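Local coordinates for protein response regulator FixJ (PDB 5XSO) that induces, once activated by its partner FixL, the expression of the nitrogen-fixation regulators nifA and fixK, at residues 144-149 with 207-212; 154-159 with 185-190. One frame throughout, in Å; residues are numbered along the deposited sequence. Where two conformers were deposited one is given.

Both contacts lie on the same side of the chain's centre, toward the DNA-binding end of this unphosphorylated monomer, and their centres are about 16 Å apart. Contact 1 closes a loop of chain inside which contact 2 is nested: helices 140-152 and 155-166 follow each other and supply the first segments, helices 184-195 and 200-209 the second. Contact 1, about 14 Å from the chain's centre, sets the end of helix 200-209 on helix 140-152; contact 2, about 29 Å out, sets helix 184-195, whose first part belongs to the helix-turn-helix, against the start of helix 155-166. The two meet where Met212 CE packs 3.5 Å from Arg158 NE. Both lie away from the expected magnesium site.

Contact 1: 144-149 with 207-212; sequences QDIAAR and AMRAGM
Ile146 reaches from helix 140-152 to the C-terminal end of helix 200-209, where Ala210 is the first residue to leave it, and gives each of its two branches a separate partner. Its longer arm, with CG1 beside the backbone N and the chain then extended (chi2 169°), ends in CD1, which lies 3.5 Å from Arg209 CB and also touches CD, passing over one face of the guanidinium. The two side chains cross at about a right angle. The shorter branch, CG2, meets Ala210 CB at 3.7 Å. A branched aliphatic residue suits this buried place because it can fill two directions at once; touching Leu206 too, it packs helix 140-152 against the last helix of the LuxR-family domain. That helix finishes in a Schellman motif, with Met212 N bonded to Ala207 O at 2.8 Å and Gly211 at the C-prime position with positive phi. On the other flank of Ile146, its CG1 lies over the Arg149 guanidinium, whose NE and NH2 both grip Asp145 OD2, NE at 2.7 Å. The join is apolar: Arg209 offers methylenes and a guanidinium face to the isoleucine, while its charged nitrogens make no bond across it.

Contact 2: 154-159 with 185-190; sequences SPRERQ and EVYRAN
Glu157 OE2 is gripped by Ser154 N, which reaches it across 2.8 Å in an almost straight bond (176°) from above the carboxylate plane, and by Lys194, which adds a salt bridge from farther along helix 184-195. In return Glu157 N donates to Ser154 OG at 3.1 Å, so the pair forms a capping box at the start of helix 155-166; serine is short enough to turn its hydroxyl back to the first turn, and glutamate long enough to return to the serine's amide. The same side chain faces the other helix. Its CG lies 3.7 Å from Tyr187 CD1, and OE1 comes within 3.3 Å of Asn190 CB. Segments 155-159 and 185-190 cross at 88°, their axes 9.0 Å apart at closest approach. Helix 184-195, whose first part belongs to the helix-turn-helix, is probably the DNA-recognition helix, as in other LuxR-type domains; Tyr187 is on its inward side, against helix 155-166. The ring of Tyr187 receives Arg156 CB over one face, toward its rim, in a CH-pi contact 3.8 Å from the centroid, and Arg156 CG brushes the hydroxyl; Ile179 and Val160 also touch this ring. Were Tyr187 an alanine, Arg156 CB would probably lose the ring face it lies over and Glu157 CG its neighbour, opening a gap between the helices. A bend at chi2 (-41°) leads the rest of the arginine away from the tyrosine, and its NH1 bonds Gln159 OE1 on a carbonyl lone pair at 2.8 Å and also Tyr177 O.

Contact 1: 144-149 with 207-212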
# COMPACT_ATOMS: atom_id res chain seq x y z
N GLN A 144 0.12 -11.00 -0.37
CA GLN A 144 -1.11 -11.39 0.29
C GLN A 144 -1.17 -12.89 0.49
O GLN A 144 -1.75 -13.36 1.48
CB GLN A 144 -2.31 -10.88 -0.48
CG GLN A 144 -2.59 -9.34 -0.26
CD GLN A 144 -2.05 -8.80 1.10
OE1 GLN A 144 -0.99 -8.15 1.16
NE2 GLN A 144 -2.77 -9.09 2.20
N ASP A 145 -0.58 -13.67 -0.43
CA ASP A 145 -0.52 -15.11 -0.20
C ASP A 145 0.34 -15.41 1.03
O ASP A 145 -0.06 -16.22 1.87
CB ASP A 145 0.02 -15.86 -1.43
CG ASP A 145 -0.12 -17.40 -1.28
OD1 ASP A 145 -1.19 -17.94 -1.63
OD2 ASP A 145 0.84 -18.06 -0.78
N ILE A 146 1.48 -14.74 1.17
CA ILE A 146 2.35 -14.96 2.32
C ILE A 146 1.64 -14.60 3.62
O ILE A 146 1.69 -15.34 4.61
CB ILE A 146 3.66 -14.18 2.16
CG1 ILE A 146 4.49 -14.78 1.02
CG2 ILE A 146 4.48 -14.19 3.46
CD1 ILE A 146 5.66 -13.93 0.63
N ALA A 147 0.96 -13.45 3.63
CA ALA A 147 0.21 -13.06 4.82
C ALA A 147 -0.84 -14.10 5.16
O ALA A 147 -1.10 -14.38 6.35
CB ALA A 147 -0.47 -11.69 4.59
N ALA A 148 -1.50 -14.66 4.14
CA ALA A 148 -2.46 -15.71 4.41
C ALA A 148 -1.78 -16.90 5.08
O ALA A 148 -2.35 -17.51 5.99
CB ALA A 148 -3.14 -16.15 3.12
N ARG A 149 -0.58 -17.26 4.59
CA ARG A 149 0.16 -18.36 5.19
C ARG A 149 0.45 -18.06 6.65
O ARG A 149 0.25 -18.91 7.52
CB ARG A 149 1.47 -18.59 4.42
CG ARG A 149 1.26 -19.24 3.06
CD ARG A 149 2.62 -19.48 2.37
NE ARG A 149 2.60 -19.02 0.99
CZ ARG A 149 3.67 -18.88 0.20
NH1 ARG A 149 4.89 -19.21 0.66
NH2 ARG A 149 3.53 -18.43 -1.05
N ALA A 207 9.11 -13.90 6.00
CA ALA A 207 8.82 -12.89 7.00
C ALA A 207 9.20 -11.49 6.51
O ALA A 207 8.52 -10.52 6.84
CB ALA A 207 9.50 -13.25 8.32
N MET A 208 10.25 -11.35 5.68
CA MET A 208 10.50 -10.07 5.02
C MET A 208 9.27 -9.64 4.24
O MET A 208 8.63 -8.63 4.56
CB MET A 208 11.72 -10.16 4.09
CG MET A 208 13.09 -10.12 4.79
SD MET A 208 14.48 -10.80 3.83
CE MET A 208 15.60 -10.96 5.13
N ARG A 209 8.91 -10.42 3.21
CA ARG A 209 7.83 -10.04 2.31
C ARG A 209 6.50 -9.81 3.01
O ARG A 209 5.63 -9.15 2.45
CB ARG A 209 7.66 -11.09 1.22
CG ARG A 209 8.81 -11.10 0.23
CD ARG A 209 9.04 -12.48 -0.36
NE ARG A 209 8.61 -12.56 -1.76
CZ ARG A 209 8.57 -13.69 -2.47
NH1 ARG A 209 8.92 -14.84 -1.91
NH2 ARG A 209 8.15 -13.66 -3.73
N ALA A 210 6.33 -10.36 4.21
CA ALA A 210 5.17 -10.05 5.04
C ALA A 210 5.45 -8.91 6.01
O ALA A 210 4.65 -8.66 6.91
CB ALA A 210 4.71 -11.29 5.81
N GLY A 211 6.60 -8.24 5.85
CA GLY A 211 6.98 -7.12 6.69
C GLY A 211 7.04 -7.43 8.17
O GLY A 211 6.84 -6.54 8.99
N MET A 212 7.31 -8.68 8.53
CA MET A 212 7.27 -9.05 9.95
C MET A 212 8.52 -8.62 10.69
O MET A 212 8.61 -8.86 11.90
CB MET A 212 7.08 -10.55 10.11
CG MET A 212 5.67 -10.98 9.83
SD MET A 212 5.48 -12.76 9.65
CE MET A 212 5.84 -13.43 11.24

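Contact 2: 154-159 with 185-190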
# COMPACT_ATOMS: atom_id res chain seq x y z
N SER A 154 -0.93 -21.49 13.90
CA SER A 154 -1.54 -21.40 15.23
C SER A 154 -0.74 -20.40 16.05
O SER A 154 0.37 -19.98 15.66
CB SER A 154 -1.52 -22.78 15.88
OG SER A 154 -0.18 -23.05 16.35
N PRO A 155 -1.25 -19.99 17.21
CA PRO A 155 -0.47 -19.08 18.05
C PRO A 155 0.88 -19.64 18.44
O PRO A 155 1.87 -18.89 18.37
CB PRO A 155 -1.40 -18.83 19.28
CG PRO A 155 -2.76 -18.99 18.71
CD PRO A 155 -2.62 -20.19 17.77
N ARG A 156 0.99 -20.92 18.80
CA ARG A 156 2.29 -21.42 19.19
C ARG A 156 3.20 -21.51 17.98
O ARG A 156 4.42 -21.36 18.08
CB ARG A 156 2.16 -22.82 19.78
CG ARG A 156 1.54 -22.89 21.21
CD ARG A 156 2.03 -21.78 22.14
NE ARG A 156 1.57 -21.98 23.52
CZ ARG A 156 2.11 -21.36 24.56
NH1 ARG A 156 3.11 -20.48 24.39
NH2 ARG A 156 1.65 -21.63 25.78
N GLU A 157 2.63 -21.87 16.84
CA GLU A 157 3.44 -21.92 15.61
C GLU A 157 4.00 -20.55 15.28
O GLU A 157 5.16 -20.43 14.84
CB GLU A 157 2.59 -22.44 14.44
CG GLU A 157 2.42 -23.97 14.53
CD GLU A 157 1.19 -24.46 13.84
OE1 GLU A 157 0.90 -25.64 14.02
OE2 GLU A 157 0.53 -23.71 13.08
N ARG A 158 3.19 -19.49 15.49
CA ARG A 158 3.68 -18.14 15.25
C ARG A 158 4.83 -17.81 16.20
O ARG A 158 5.86 -17.26 15.78
CB ARG A 158 2.51 -17.15 15.35
CG ARG A 158 2.89 -15.70 15.32
CD ARG A 158 3.29 -15.32 13.88
NE ARG A 158 3.58 -13.89 13.84
CZ ARG A 158 2.69 -12.95 13.51
NH1 ARG A 158 1.44 -13.28 13.17
NH2 ARG A 158 3.06 -11.68 13.52
N GLN A 159 4.70 -18.19 17.48
CA GLN A 159 5.80 -18.00 18.43
C GLN A 159 7.04 -18.77 18.04
O GLN A 159 8.16 -18.27 18.19
CB GLN A 159 5.36 -18.44 19.85
CG GLN A 159 4.37 -17.44 20.45
CD GLN A 159 3.83 -17.95 21.79
OE1 GLN A 159 3.85 -19.15 22.05
NE2 GLN A 159 3.40 -17.05 22.64
N GLU A 185 9.75 -29.29 17.81
CA GLU A 185 9.96 -29.74 16.43
C GLU A 185 8.65 -30.00 15.73
O GLU A 185 8.60 -29.93 14.50
CB GLU A 185 10.83 -31.00 16.39
CG GLU A 185 12.27 -30.71 16.75
CD GLU A 185 13.03 -30.01 15.63
OE1 GLU A 185 13.90 -29.19 15.91
OE2 GLU A 185 12.72 -30.28 14.45
N VAL A 186 7.58 -30.35 16.46
CA VAL A 186 6.26 -30.49 15.83
C VAL A 186 5.82 -29.16 15.26
O VAL A 186 5.40 -29.07 14.10
CB VAL A 186 5.23 -31.05 16.82
CG1 VAL A 186 3.79 -31.09 16.17
CG2 VAL A 186 5.71 -32.41 17.38
N TYR A 187 5.92 -28.11 16.07
CA TYR A 187 5.53 -26.81 15.60
C TYR A 187 6.46 -26.33 14.49
O TYR A 187 5.97 -25.70 13.54
CB TYR A 187 5.51 -25.80 16.76
CG TYR A 187 4.37 -26.07 17.75
CD1 TYR A 187 3.08 -26.38 17.31
CD2 TYR A 187 4.62 -26.02 19.13
CE1 TYR A 187 1.99 -26.58 18.26
CE2 TYR A 187 3.61 -26.24 20.07
CZ TYR A 187 2.29 -26.52 19.61
OH TYR A 187 1.28 -26.71 20.52
N ARG A 188 7.78 -26.57 14.63
CA ARG A 188 8.68 -26.16 13.55
C ARG A 188 8.22 -26.76 12.22
O ARG A 188 8.21 -26.09 11.15
CB ARG A 188 10.10 -26.64 13.89
CG ARG A 188 11.11 -26.21 12.75
CD ARG A 188 12.17 -27.29 12.52
NE ARG A 188 13.10 -26.86 11.44
CZ ARG A 188 14.23 -26.19 11.66
NH1 ARG A 188 14.56 -25.73 12.89
NH2 ARG A 188 15.01 -25.90 10.59
N ALA A 189 7.97 -28.08 12.24
CA ALA A 189 7.57 -28.76 10.99
C ALA A 189 6.29 -28.14 10.42
O ALA A 189 6.18 -27.93 9.18
CB ALA A 189 7.33 -30.24 11.22
N ASN A 190 5.32 -27.86 11.29
CA ASN A 190 4.10 -27.19 10.84
C ASN A 190 4.38 -25.81 10.27
O ASN A 190 3.77 -25.40 9.26
CB ASN A 190 3.08 -27.03 11.97
CG ASN A 190 2.56 -28.38 12.54
OD1 ASN A 190 1.93 -28.42 13.64
ND2 ASN A 190 2.88 -29.46 11.88